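Local structure of nuclear fusion protein BIK1 (Saccharomyces cerevisiae, 6FC6) at residues Asp4-Lys9 / Ser77-Ala82; Gln23-Gly28 / Gly39-Ala44. The protein binds microtubules and kinesin and, as the full-length protein of which this is the CAP-Gly domain, is required for nuclear fusion, chromosome disjunction and nuclear segregation during mitosis. All coordinates share one frame; numbering follows the deposited sequence.

Contact 1 (Asp4-Lys9 / Ser77-Ala82)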
loop_
_atom_site.group_PDB
_atom_site.type_symbol
_atom_site.label_atom_id
_atom_site.label_comp_id
_atom_site.label_asym_id
_atom_site.label_seq_id
_atom_site.Cartn_x
_atom_site.Cartn_y
_atom_site.Cartn_z
ATOM N N ASP A 4 -12.516 0.380 7.181
ATOM C CA ASP A 4 -12.316 1.513 8.071
ATOM C C ASP A 4 -11.156 1.344 9.052
ATOM O O ASP A 4 -10.394 2.307 9.291
ATOM C CB ASP A 4 -13.570 1.785 8.919
ATOM C CG ASP A 4 -14.817 2.146 8.080
ATOM O OD1 ASP A 4 -14.789 2.187 6.815
ATOM O OD2 ASP A 4 -15.838 2.373 8.747
ATOM N N ARG A 5 -11.008 0.151 9.627
ATOM C CA ARG A 5 -9.930 -0.032 10.663
ATOM C C ARG A 5 -8.509 0.143 10.020
ATOM O O ARG A 5 -7.604 0.686 10.630
ATOM C CB ARG A 5 -10.047 -1.364 11.360
ATOM C CG ARG A 5 -9.880 -2.592 10.478
ATOM C CD ARG A 5 -9.709 -3.895 11.245
ATOM N NE ARG A 5 -10.864 -4.189 12.048
ATOM C CZ ARG A 5 -10.941 -4.009 13.362
ATOM N NH1 ARG A 5 -9.895 -3.575 14.073
ATOM N NH2 ARG A 5 -12.071 -4.293 13.965
ATOM N N TYR A 6 -8.394 -0.270 8.769
ATOM C CA TYR A 6 -7.148 -0.097 8.024
ATOM C C TYR A 6 -6.942 1.338 7.530
ATOM O O TYR A 6 -5.807 1.881 7.544
ATOM C CB TYR A 6 -7.133 -1.059 6.845
ATOM C CG TYR A 6 -7.404 -2.444 7.235
ATOM C CD1 TYR A 6 -6.516 -3.106 8.086
ATOM C CD2 TYR A 6 -8.580 -3.071 6.901
ATOM C CE1 TYR A 6 -6.754 -4.393 8.537
ATOM C CE2 TYR A 6 -8.837 -4.370 7.353
ATOM C CZ TYR A 6 -7.931 -5.008 8.168
ATOM O OH TYR A 6 -8.196 -6.284 8.628
ATOM N N GLN A 7 -8.028 1.968 7.117
ATOM C CA GLN A 7 -7.986 3.397 6.712
ATOM C C GLN A 7 -7.566 4.342 7.801
ATOM O O GLN A 7 -6.842 5.318 7.550
ATOM C CB GLN A 7 -9.291 3.821 6.061
ATOM C CG GLN A 7 -9.284 3.329 4.638
ATOM C CD GLN A 7 -10.622 3.403 3.985
ATOM O OE1 GLN A 7 -11.586 3.770 4.617
ATOM N NE2 GLN A 7 -10.691 3.019 2.703
ATOM N N ARG A 8 -7.910 4.000 9.027
ATOM C CA ARG A 8 -7.471 4.793 10.171
ATOM C C ARG A 8 -6.001 4.750 10.411
ATOM O O ARG A 8 -5.510 5.521 11.194
ATOM C CB ARG A 8 -8.188 4.333 11.477
ATOM C CG ARG A 8 -9.666 4.712 11.501
ATOM C CD ARG A 8 -10.267 4.512 12.909
ATOM N NE ARG A 8 -10.571 3.097 13.196
ATOM C CZ ARG A 8 -11.727 2.480 12.880
ATOM N NH1 ARG A 8 -11.909 1.219 13.204
ATOM N NH2 ARG A 8 -12.713 3.102 12.243
ATOM N N LYS A 9 -5.291 3.813 9.794
ATOM C CA LYS A 9 -3.865 3.683 10.005
ATOM C C LYS A 9 -3.031 4.253 8.874
ATOM O O LYS A 9 -1.800 4.064 8.880
ATOM C CB LYS A 9 -3.527 2.193 10.184
ATOM C CG LYS A 9 -4.191 1.533 11.391
ATOM C CD LYS A 9 -3.556 2.006 12.669
ATOM C CE LYS A 9 -4.122 1.248 13.849
ATOM N NZ LYS A 9 -3.598 -0.139 13.951
ATOM N N SER A 77 -2.933 -7.962 9.172
ATOM C CA SER A 77 -2.511 -8.058 10.575
ATOM C C SER A 77 -1.365 -7.104 10.901
ATOM O O SER A 77 -1.342 -6.492 11.997
ATOM C CB SER A 77 -2.163 -9.500 10.993
ATOM O OG SER A 77 -1.198 -10.017 10.118
ATOM N N LEU A 78 -0.458 -6.885 9.943
ATOM C CA LEU A 78 0.625 -5.914 10.163
ATOM C C LEU A 78 0.077 -4.535 10.358
ATOM O O LEU A 78 0.540 -3.808 11.223
ATOM C CB LEU A 78 1.616 -5.929 9.016
ATOM C CG LEU A 78 2.255 -7.300 8.781
ATOM C CD1 LEU A 78 3.011 -7.375 7.463
ATOM C CD2 LEU A 78 3.172 -7.642 9.930
ATOM N N ILE A 79 -0.973 -4.175 9.603
ATOM C CA ILE A 79 -1.527 -2.843 9.722
ATOM C C ILE A 79 -2.272 -2.679 11.061
ATOM O O ILE A 79 -2.198 -1.634 11.718
ATOM C CB ILE A 79 -2.496 -2.539 8.545
ATOM C CG1 ILE A 79 -1.754 -2.564 7.230
ATOM C CG2 ILE A 79 -3.165 -1.191 8.764
ATOM C CD1 ILE A 79 -2.662 -2.427 6.010
ATOM N N GLU A 80 -2.978 -3.719 11.457
ATOM C CA GLU A 80 -3.664 -3.730 12.755
ATOM C C GLU A 80 -2.691 -3.519 13.921
ATOM O O GLU A 80 -2.965 -2.729 14.786
ATOM C CB GLU A 80 -4.410 -5.052 12.977
ATOM C CG GLU A 80 -5.229 -5.048 14.278
ATOM C CD GLU A 80 -6.318 -3.975 14.313
ATOM O OE1 GLU A 80 -6.782 -3.493 13.242
ATOM O OE2 GLU A 80 -6.711 -3.602 15.426
ATOM N N LYS A 81 -1.565 -4.197 13.895
ATOM C CA LYS A 81 -0.534 -4.027 14.929
ATOM C C LYS A 81 0.153 -2.667 14.896
ATOM O O LYS A 81 0.644 -2.224 15.916
ATOM C CB LYS A 81 0.516 -5.150 14.828
ATOM N N ALA A 82 0.198 -2.003 13.744
ATOM C CA ALA A 82 0.840 -0.688 13.648
ATOM C C ALA A 82 0.091 0.328 14.526
ATOM O O ALA A 82 -1.133 0.220 14.744
ATOM C CB ALA A 82 0.846 -0.202 12.202
HETATM O O HOH W 1 -5.739 -1.026 12.078
HETATM O O HOH W 2 -5.444 -1.213 16.186
#

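Contact 2 (Gln23-Gly28 / Gly39-Ala44)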
loop_
_atom_site.group_PDB
_atom_site.type_symbol
_atom_site.label_atom_id
_atom_site.label_comp_id
_atom_site.label_asym_id
_atom_site.label_seq_id
_atom_site.Cartn_x
_atom_site.Cartn_y
_atom_site.Cartn_z
ATOM N N GLN A 23 5.475 2.850 4.341
ATOM C CA GLN A 23 4.437 3.701 4.878
ATOM C C GLN A 23 3.095 3.392 4.158
ATOM O O GLN A 23 3.013 3.420 2.941
ATOM C CB GLN A 23 4.795 5.165 4.719
ATOM C CG GLN A 23 3.875 6.066 5.530
ATOM C CD GLN A 23 4.167 7.528 5.367
ATOM O OE1 GLN A 23 4.710 7.923 4.389
ATOM N NE2 GLN A 23 3.812 8.321 6.357
ATOM N N LEU A 24 2.056 3.128 4.935
ATOM C CA LEU A 24 0.733 2.861 4.378
ATOM C C LEU A 24 0.129 4.191 3.855
ATOM O O LEU A 24 -0.035 5.143 4.598
ATOM C CB LEU A 24 -0.149 2.238 5.426
ATOM C CG LEU A 24 -1.602 1.965 4.934
ATOM C CD1 LEU A 24 -1.557 0.851 3.903
ATOM C CD2 LEU A 24 -2.523 1.567 6.104
ATOM N N LYS A 25 -0.197 4.228 2.586
ATOM C CA LYS A 25 -0.744 5.448 1.989
ATOM C C LYS A 25 -2.165 5.358 1.401
ATOM O O LYS A 25 -2.743 6.386 1.068
ATOM C CB LYS A 25 0.240 6.014 0.970
ATOM C CG LYS A 25 1.586 6.196 1.650
ATOM C CD LYS A 25 2.449 7.238 1.048
ATOM C CE LYS A 25 2.265 8.528 1.767
ATOM N NZ LYS A 25 2.984 9.531 0.986
ATOM N N TYR A 26 -2.653 4.149 1.189
ATOM C CA TYR A 26 -3.942 3.961 0.537
ATOM C C TYR A 26 -4.472 2.628 0.929
ATOM O O TYR A 26 -3.673 1.651 1.041
ATOM C CB TYR A 26 -3.792 3.985 -1.000
ATOM C CG TYR A 26 -5.059 3.645 -1.724
ATOM C CD1 TYR A 26 -6.130 4.572 -1.829
ATOM C CD2 TYR A 26 -5.216 2.439 -2.291
ATOM C CE1 TYR A 26 -7.282 4.224 -2.484
ATOM C CE2 TYR A 26 -6.389 2.109 -2.960
ATOM C CZ TYR A 26 -7.405 3.018 -3.044
ATOM O OH TYR A 26 -8.558 2.622 -3.758
ATOM N N VAL A 27 -5.796 2.547 1.142
ATOM C CA VAL A 27 -6.419 1.271 1.310
ATOM C C VAL A 27 -7.697 1.242 0.487
ATOM O O VAL A 27 -8.544 2.071 0.657
ATOM C CB VAL A 27 -6.727 1.011 2.825
ATOM C CG1 VAL A 27 -7.505 -0.292 2.925
ATOM C CG2 VAL A 27 -5.440 0.886 3.620
ATOM N N GLY A 28 -7.845 0.272 -0.384
ATOM C CA GLY A 28 -9.037 0.203 -1.185
ATOM C C GLY A 28 -8.900 -0.613 -2.415
ATOM O O GLY A 28 -7.916 -1.264 -2.615
ATOM N N GLY A 39 -1.837 0.370 -0.564
ATOM C CA GLY A 39 -0.832 1.083 -1.297
ATOM C C GLY A 39 0.180 1.571 -0.278
ATOM O O GLY A 39 -0.177 2.278 0.685
ATOM N N VAL A 40 1.437 1.185 -0.490
ATOM C CA VAL A 40 2.506 1.565 0.405
ATOM C C VAL A 40 3.638 2.262 -0.310
ATOM O O VAL A 40 3.899 2.009 -1.459
ATOM C CB VAL A 40 3.079 0.360 1.192
ATOM C CG1 VAL A 40 2.020 -0.457 1.875
ATOM C CG2 VAL A 40 3.856 -0.569 0.304
ATOM N N ASP A 41 4.343 3.121 0.396
ATOM C CA ASP A 41 5.490 3.751 -0.153
ATOM C C ASP A 41 6.712 3.080 0.561
ATOM O O ASP A 41 6.869 3.210 1.783
ATOM C CB ASP A 41 5.464 5.218 0.158
ATOM C CG ASP A 41 6.644 5.982 -0.510
ATOM O OD1 ASP A 41 7.593 5.337 -0.944
ATOM O OD2 ASP A 41 6.603 7.248 -0.600
ATOM N N LEU A 42 7.551 2.405 -0.196
ATOM C CA LEU A 42 8.723 1.695 0.414
ATOM C C LEU A 42 9.962 2.598 0.600
ATOM O O LEU A 42 10.975 2.133 1.060
ATOM C CB LEU A 42 9.077 0.502 -0.420
ATOM C CG LEU A 42 7.952 -0.490 -0.594
ATOM C CD1 LEU A 42 8.196 -1.468 -1.694
ATOM C CD2 LEU A 42 7.699 -1.246 0.698
ATOM N N LEU A 43 9.872 3.867 0.234
ATOM C CA LEU A 43 10.920 4.868 0.441
ATOM C C LEU A 43 12.274 4.524 -0.175
ATOM O O LEU A 43 13.308 5.000 0.278
ATOM C CB LEU A 43 11.099 5.105 1.948
ATOM C CG LEU A 43 9.798 5.378 2.721
ATOM C CD1 LEU A 43 10.071 5.511 4.212
ATOM C CD2 LEU A 43 9.159 6.639 2.197
ATOM N N ALA A 44 12.212 3.721 -1.226
ATOM C CA ALA A 44 13.265 3.338 -2.081
ATOM C C ALA A 44 12.634 2.716 -3.319
ATOM O O ALA A 44 11.468 2.267 -3.300
ATOM C CB ALA A 44 14.180 2.321 -1.390
#

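Contact 1 (Asp4-Lys9 / Ser77-Ala82)
Lys9 reaches over to the C-terminal end of helix 72-81 and sets its ammonium group among backbone carbonyls. Lys9 NZ donates to Ala82 O at 2.6 Å, tilted somewhat from that carbonyl plane. Lys9 NZ also donates to Ile79 O at 3.0 Å, in the carbonyl plane and on a lone pair. Glu80 O lies 2.8 Å from Lys9 NZ. The chain bends at chi2 and again at chi4, where NZ turns in toward the helix end (75°). The carbonyls at a helix C-terminus carry partial negative charge, which would probably stabilise the ammonium ion. A methionine in place of Lys9 would probably leave Ile79 O and Ala82 O without this donor and the helix end without its positive charge.

The second polar link is a salt bridge. Arg5 NH1 meets Glu80 OE1 at 3.2 Å, near the guanidinium plane but from above the carboxylate plane. One water joins Arg5 O, Lys9 NZ and Glu80 OE1; another joins Lys9 NZ and Glu80 OE2.

The contact packs the short N-terminal helix 4-7 against helix 72-81, which follows the CAP-Gly sheet.

Apolar contacts complete the interface. Ile79 CG2 meets the edge of the Tyr6 ring at CD1, 3.9 Å away. Ile79 CG2 also touches Lys9 CB at 3.7 Å. Arg5 CG sits over the centre of one Tyr6 face. Tyr6 also packs on Leu72 and Ala76.

Contact 2 (Gln23-Gly28 / Gly39-Ala44)
Gly39 O accepts two backbone N-H groups, from Lys25 N at 2.7 Å and, weakly, from Tyr26 N at 3.1 Å. Both residues face Gly39, so this is a classic beta bulge in the hairpin that strands 20-28 and 37-41 form in the CAP-Gly domain. Gly39 N returns a bond to Tyr26 O at 2.8 Å. Gln23 and Asp41 form an antiparallel hydrogen-bonded pair.

Gln23, Asp41 and Tyr26 point to one face of the sheet, Leu24 and Val40 to the opposite one. There Leu24 CD1 lies 4.3 Å from Val40 CG1, and Val40 packs on Ile16 and Ile70. Lys25 and Asp41 run side by side in the same direction, with Lys25 CD 3.7 Å from Asp41 CB. A CB on Gly39 would be tight against Tyr26 CB, at 3.1 Å.

Further out, Asp41 CG is anti to the backbone N (chi1 -176°), and Asp41 OD1 accepts from Leu43 N at 3.0 Å, an Asx turn at the strand end. Ser66 OG and Glu62 N also bind the Asp41 carboxylate, while Lys25 NZ binds Gln60 O.

Lys25 NZ and Asp41 OD2 stay 4.6 Å apart, beyond a salt bridge. The carboxylate is therefore likely held mainly by its hydrogen bonds.

Contact 2 lies near the middle of the domain and contact 1 near its surface, with about 12 Å between their centres. Along the chain, residues 4-9 come first, then 23-28 and 39-44, and 77-82 last. Contact 2 joins strands 20-28 and 37-41, the two inner strands of the four-stranded antiparallel sheet. Contact 1 joins the helices that precede and follow that sheet. The two contacts touch: Leu24 CD2 packs on Ile79 CG2 and on the carbonyls of Tyr6 and Lys9, and Gln7 NE2 probably bonds to Val27 O. The two helices thus pack against strand 20-28, bringing both ends of the modelled chain to one side of the CAP-Gly sheet.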